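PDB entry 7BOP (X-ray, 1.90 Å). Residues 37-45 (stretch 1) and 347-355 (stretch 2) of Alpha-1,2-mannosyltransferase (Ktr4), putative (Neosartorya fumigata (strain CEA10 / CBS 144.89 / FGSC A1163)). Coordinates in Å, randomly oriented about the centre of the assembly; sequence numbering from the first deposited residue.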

ATOM      1  N   PRO A  37       8.168 -17.444  -7.187  1.00 33.31           N
ATOM      2  CA  PRO A  37       7.558 -17.365  -8.528  1.00 33.75           C
ATOM      3  C   PRO A  37       8.124 -16.254  -9.422  1.00 31.91           C
ATOM      4  O   PRO A  37       8.016 -16.339 -10.644  1.00 31.60           O
ATOM      5  CB  PRO A  37       6.074 -17.078  -8.248  1.00 34.91           C
ATOM      6  CG  PRO A  37       5.855 -17.451  -6.842  1.00 35.48           C
ATOM      7  CD  PRO A  37       7.155 -17.300  -6.124  1.00 34.44           C
ATOM      8  N   LEU A  38       8.723 -15.237  -8.817  1.00 30.10           N
ATOM      9  CA  LEU A  38       9.391 -14.181  -9.569  1.00 30.30           C
ATOM     10  C   LEU A  38      10.563 -14.666 -10.431  1.00 30.80           C
ATOM     11  O   LEU A  38      10.957 -13.969 -11.360  1.00 29.34           O
ATOM     12  CB  LEU A  38       9.865 -13.079  -8.626  1.00 29.39           C
ATOM     13  CG  LEU A  38       8.776 -12.226  -7.979  1.00 29.98           C
ATOM     14  CD1 LEU A  38       9.368 -11.411  -6.839  1.00 29.59           C
ATOM     15  CD2 LEU A  38       8.082 -11.305  -8.981  1.00 29.63           C
ATOM     16  N   LEU A  39      11.126 -15.832 -10.100  1.00 30.98           N
ATOM     17  CA  LEU A  39      12.126 -16.485 -10.935  1.00 31.83           C
ATOM     18  C   LEU A  39      11.563 -16.995 -12.270  1.00 31.45           C
ATOM     19  O   LEU A  39      12.300 -17.091 -13.243  1.00 30.42           O
ATOM     20  CB  LEU A  39      12.795 -17.651 -10.179  1.00 31.97           C
ATOM     21  CG  LEU A  39      13.590 -17.329  -8.908  1.00 33.50           C
ATOM     22  CD1 LEU A  39      14.229 -18.591  -8.333  1.00 33.67           C
ATOM     23  CD2 LEU A  39      14.651 -16.286  -9.181  1.00 34.46           C
ATOM     24  N   ASP A  40      10.279 -17.325 -12.322  1.00 31.94           N
ATOM     25  CA  ASP A  40       9.653 -17.763 -13.583  1.00 33.26           C
ATOM     26  C   ASP A  40       9.618 -16.609 -14.569  1.00 31.98           C
ATOM     27  O   ASP A  40       9.526 -15.456 -14.148  1.00 32.41           O
ATOM     28  CB  ASP A  40       8.217 -18.263 -13.374  1.00 34.72           C
ATOM     29  CG  ASP A  40       8.134 -19.455 -12.424  1.00 38.23           C
ATOM     30  OD1 ASP A  40       9.111 -20.215 -12.335  1.00 40.49           O
ATOM     31  OD2 ASP A  40       7.098 -19.613 -11.752  1.00 41.49           O
ATOM     32  N   PRO A  41       9.689 -16.911 -15.886  1.00 33.26           N
ATOM     33  CA  PRO A  41       9.554 -15.852 -16.899  1.00 33.67           C
ATOM     34  C   PRO A  41       8.267 -15.068 -16.636  1.00 34.72           C
ATOM     35  O   PRO A  41       7.199 -15.654 -16.531  1.00 35.61           O
ATOM     36  CB  PRO A  41       9.500 -16.635 -18.229  1.00 33.57           C
ATOM     37  CG  PRO A  41      10.161 -17.936 -17.933  1.00 34.07           C
ATOM     38  CD  PRO A  41       9.847 -18.245 -16.498  1.00 32.56           C
ATOM     39  N   THR A  42       8.397 -13.767 -16.436  1.00 36.40           N
ATOM     40  CA  THR A  42       7.310 -12.943 -15.955  1.00 37.63           C
ATOM     41  C   THR A  42       6.938 -11.997 -17.082  1.00 40.45           C
ATOM     42  O   THR A  42       7.784 -11.247 -17.572  1.00 41.57           O
ATOM     43  CB  THR A  42       7.717 -12.175 -14.677  1.00 37.97           C
ATOM     44  OG1 THR A  42       8.109 -13.116 -13.661  1.00 37.47           O
ATOM     45  CG2 THR A  42       6.547 -11.332 -14.134  1.00 37.42           C
ATOM     46  N   GLY A  43       5.684 -12.074 -17.512  1.00 40.34           N
ATOM     47  CA  GLY A  43       5.175 -11.252 -18.599  1.00 41.53           C
ATOM     48  C   GLY A  43       3.978 -10.443 -18.156  1.00 40.85           C
ATOM     49  O   GLY A  43       3.768 -10.206 -16.962  1.00 40.29           O
ATOM     50  N   GLU A  44       3.183 -10.039 -19.136  1.00 39.67           N
ATOM     51  CA  GLU A  44       2.041  -9.165 -18.902  1.00 39.70           C
ATOM     52  C   GLU A  44       0.826  -9.978 -18.531  1.00 38.54           C
ATOM     53  O   GLU A  44       0.756 -11.153 -18.850  1.00 37.39           O
ATOM     54  CB  GLU A  44       1.738  -8.355 -20.162  1.00 39.23           C
ATOM     55  CG  GLU A  44       2.870  -7.424 -20.521  1.00 40.19           C
ATOM     56  CD  GLU A  44       2.661  -6.699 -21.834  1.00 40.02           C
ATOM     57  OE1 GLU A  44       2.151  -7.306 -22.795  1.00 38.14           O
ATOM     58  OE2 GLU A  44       3.028  -5.512 -21.901  1.00 37.64           O
ATOM     59  N   PRO A  45      -0.156  -9.348 -17.875  1.00 40.01           N
ATOM     60  CA  PRO A  45      -1.401 -10.072 -17.623  1.00 40.51           C
ATOM     61  C   PRO A  45      -2.144 -10.418 -18.914  1.00 43.25           C
ATOM     62  O   PRO A  45      -1.850  -9.857 -19.971  1.00 41.88           O
ATOM     63  CB  PRO A  45      -2.218  -9.105 -16.764  1.00 41.58           C
ATOM     64  CG  PRO A  45      -1.560  -7.776 -16.882  1.00 40.75           C
ATOM     65  CD  PRO A  45      -0.138  -8.008 -17.259  1.00 40.13           C
ATOM     66  N   TYR A 347      12.027  -6.082  -1.831  1.00 28.32           N
ATOM     67  CA  TYR A 347      11.974  -6.065  -3.294  1.00 30.00           C
ATOM     68  C   TYR A 347      10.869  -6.960  -3.840  1.00 29.13           C
ATOM     69  O   TYR A 347      10.556  -7.992  -3.263  1.00 28.05           O
ATOM     70  CB  TYR A 347      13.287  -6.577  -3.896  1.00 30.36           C
ATOM     71  CG  TYR A 347      14.476  -5.724  -3.585  1.00 31.54           C
ATOM     72  CD1 TYR A 347      15.099  -5.796  -2.337  1.00 32.34           C
ATOM     73  CD2 TYR A 347      14.983  -4.835  -4.523  1.00 31.75           C
ATOM     74  CE1 TYR A 347      16.184  -4.996  -2.033  1.00 33.72           C
ATOM     75  CE2 TYR A 347      16.068  -4.030  -4.227  1.00 32.56           C
ATOM     76  CZ  TYR A 347      16.666  -4.118  -2.988  1.00 34.64           C
ATOM     77  OH  TYR A 347      17.735  -3.310  -2.683  1.00 36.10           O
ATOM     78  N   ASN A 348      10.297  -6.518  -4.952  1.00 27.98           N
ATOM     79  CA  ASN A 348       9.594  -7.365  -5.888  1.00 28.79           C
ATOM     80  C   ASN A 348      10.342  -7.216  -7.211  1.00 28.97           C
ATOM     81  O   ASN A 348      10.210  -6.191  -7.893  1.00 29.52           O
ATOM     82  CB  ASN A 348       8.143  -6.938  -6.045  1.00 28.18           C
ATOM     83  CG  ASN A 348       7.421  -7.762  -7.077  1.00 29.11           C
ATOM     84  OD1 ASN A 348       7.048  -8.905  -6.827  1.00 28.23           O
ATOM     85  ND2 ASN A 348       7.266  -7.210  -8.265  1.00 29.39           N
ATOM     86  N   CYS A 349      11.184  -8.194  -7.534  1.00 28.36           N
ATOM     87  CA  CYS A 349      11.979  -8.151  -8.777  1.00 29.37           C
ATOM     88  C   CYS A 349      11.645  -9.351  -9.654  1.00 28.94           C
ATOM     89  O   CYS A 349      12.112 -10.472  -9.395  1.00 28.81           O
ATOM     90  CB  CYS A 349      13.469  -8.090  -8.458  1.00 30.39           C
ATOM     91  SG  CYS A 349      14.546  -7.972  -9.901  1.00 34.50           S
ATOM     92  N   PRO A 350      10.832  -9.132 -10.703  1.00 28.43           N
ATOM     93  CA  PRO A 350      10.490 -10.242 -11.577  1.00 28.63           C
ATOM     94  C   PRO A 350      11.583 -10.555 -12.597  1.00 28.09           C
ATOM     95  O   PRO A 350      12.408  -9.699 -12.916  1.00 28.95           O
ATOM     96  CB  PRO A 350       9.236  -9.743 -12.286  1.00 28.95           C
ATOM     97  CG  PRO A 350       9.457  -8.270 -12.391  1.00 29.24           C
ATOM     98  CD  PRO A 350      10.201  -7.873 -11.152  1.00 28.80           C
ATOM     99  N   ASN A 351      11.573 -11.791 -13.076  1.00 29.12           N
ATOM    100  CA  ASN A 351      12.429 -12.232 -14.169  1.00 29.30           C
ATOM    101  C   ASN A 351      11.784 -11.831 -15.498  1.00 30.42           C
ATOM    102  O   ASN A 351      10.923 -12.538 -16.037  1.00 30.59           O
ATOM    103  CB  ASN A 351      12.662 -13.744 -14.095  1.00 30.35           C
ATOM    104  CG  ASN A 351      13.366 -14.292 -15.322  1.00 30.10           C
ATOM    105  OD1 ASN A 351      14.120 -13.582 -15.989  1.00 30.07           O
ATOM    106  ND2 ASN A 351      13.104 -15.556 -15.637  1.00 30.38           N
ATOM    107  N   SER A 352      12.216 -10.686 -16.012  1.00 31.90           N
ATOM    108  CA  SER A 352      11.733 -10.165 -17.275  1.00 32.74           C
ATOM    109  C   SER A 352      12.810  -9.322 -17.928  1.00 32.73           C
ATOM    110  O   SER A 352      13.491  -8.567 -17.239  1.00 31.81           O
ATOM    111  CB  SER A 352      10.489  -9.305 -17.034  1.00 34.35           C
ATOM    112  OG  SER A 352      10.210  -8.454 -18.135  1.00 33.35           O
ATOM    113  N   PRO A 353      12.939  -9.410 -19.273  1.00 33.51           N
ATOM    114  CA  PRO A 353      13.862  -8.520 -19.970  1.00 33.88           C
ATOM    115  C   PRO A 353      13.453  -7.038 -19.945  1.00 34.98           C
ATOM    116  O   PRO A 353      14.241  -6.188 -20.339  1.00 33.79           O
ATOM    117  CB  PRO A 353      13.865  -9.065 -21.394  1.00 35.08           C
ATOM    118  CG  PRO A 353      12.549  -9.730 -21.561  1.00 34.46           C
ATOM    119  CD  PRO A 353      12.152 -10.236 -20.209  1.00 33.22           C
ATOM    120  N   LYS A 354      12.249  -6.721 -19.470  1.00 34.22           N
ATOM    121  CA  LYS A 354      11.868  -5.316 -19.255  1.00 34.11           C
ATOM    122  C   LYS A 354      12.496  -4.664 -18.020  1.00 34.09           C
ATOM    123  O   LYS A 354      12.375  -3.447 -17.839  1.00 31.70           O
ATOM    124  CB  LYS A 354      10.351  -5.199 -19.202  1.00 36.19           C
ATOM    125  CG  LYS A 354       9.715  -5.609 -20.517  1.00 38.41           C
ATOM    126  CD  LYS A 354       8.205  -5.514 -20.486  1.00 40.83           C
ATOM    127  CE  LYS A 354       7.629  -5.955 -21.822  1.00 42.67           C
ATOM    128  NZ  LYS A 354       6.327  -5.298 -22.071  1.00 45.85           N
ATOM    129  N   CYS A 355      13.147  -5.463 -17.169  1.00 33.33           N
ATOM    130  CA  CYS A 355      13.699  -4.995 -15.911  1.00 35.59           C
ATOM    131  C   CYS A 355      15.197  -4.824 -16.001  1.00 35.76           C
ATOM    132  O   CYS A 355      15.851  -5.473 -16.798  1.00 35.93           O
ATOM    133  CB  CYS A 355      13.394  -6.002 -14.805  1.00 36.33           C
ATOM    134  SG  CYS A 355      11.650  -6.432 -14.738  1.00 40.17           S
TER
HETATM  135  O   HOH W   1       7.526  -7.891 -17.685  1.00 55.70           O
HETATM  136  O   HOH W   2       8.492 -10.020 -20.120  1.00 57.97           O
HETATM  137  O   HOH W   3       4.426  -4.385 -19.892  1.00 31.96           O
HETATM  138  O   HOH W   4       4.694  -5.907 -24.448  1.00 59.41           O

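Three of the hydrogen bonds across the contact involve N351. Its backbone N donates to L38 O at 2.8 Å, and its backbone O accepts from T42 N, also at 2.8 Å. The CA-to-CB bond of N351 points toward stretch 1, and with chi1 t its amide ND2 reaches L39 O at 3.0 Å. One asparagine thus satisfies three backbone groups across the contact. The CA-to-CB bond of L39 points away, and its carbonyl makes the bond.

Apolar packing lies beside these bonds. The buried L38 gives up 92 Å² to stretch 2. Its CD2 lies 3.8 Å from P350 CB. The CA-to-CB bond of T42 points toward stretch 2, and its CG2 lies 3.6 Å from P350 CB. T42 OG1 donates to D40 O at 2.8 Å within its own stretch.

A salt bridge and waters add further links. K354 has chi1 m and chi2 to chi4 t, and its NZ forms a salt bridge with E44 OE2 at 3.3 Å; the hydrogen bond in it is weak. Waters 3 and 4 each bridge the same two atoms, though water 4 bonds E44 OE2 weakly. Waters 1 and 2 link T42 O to S352 OG; the bond from water 1 to T42 O is weak. S352 OG accepts from K354 N at 3.0 Å, within the type I turn from S352 to C355.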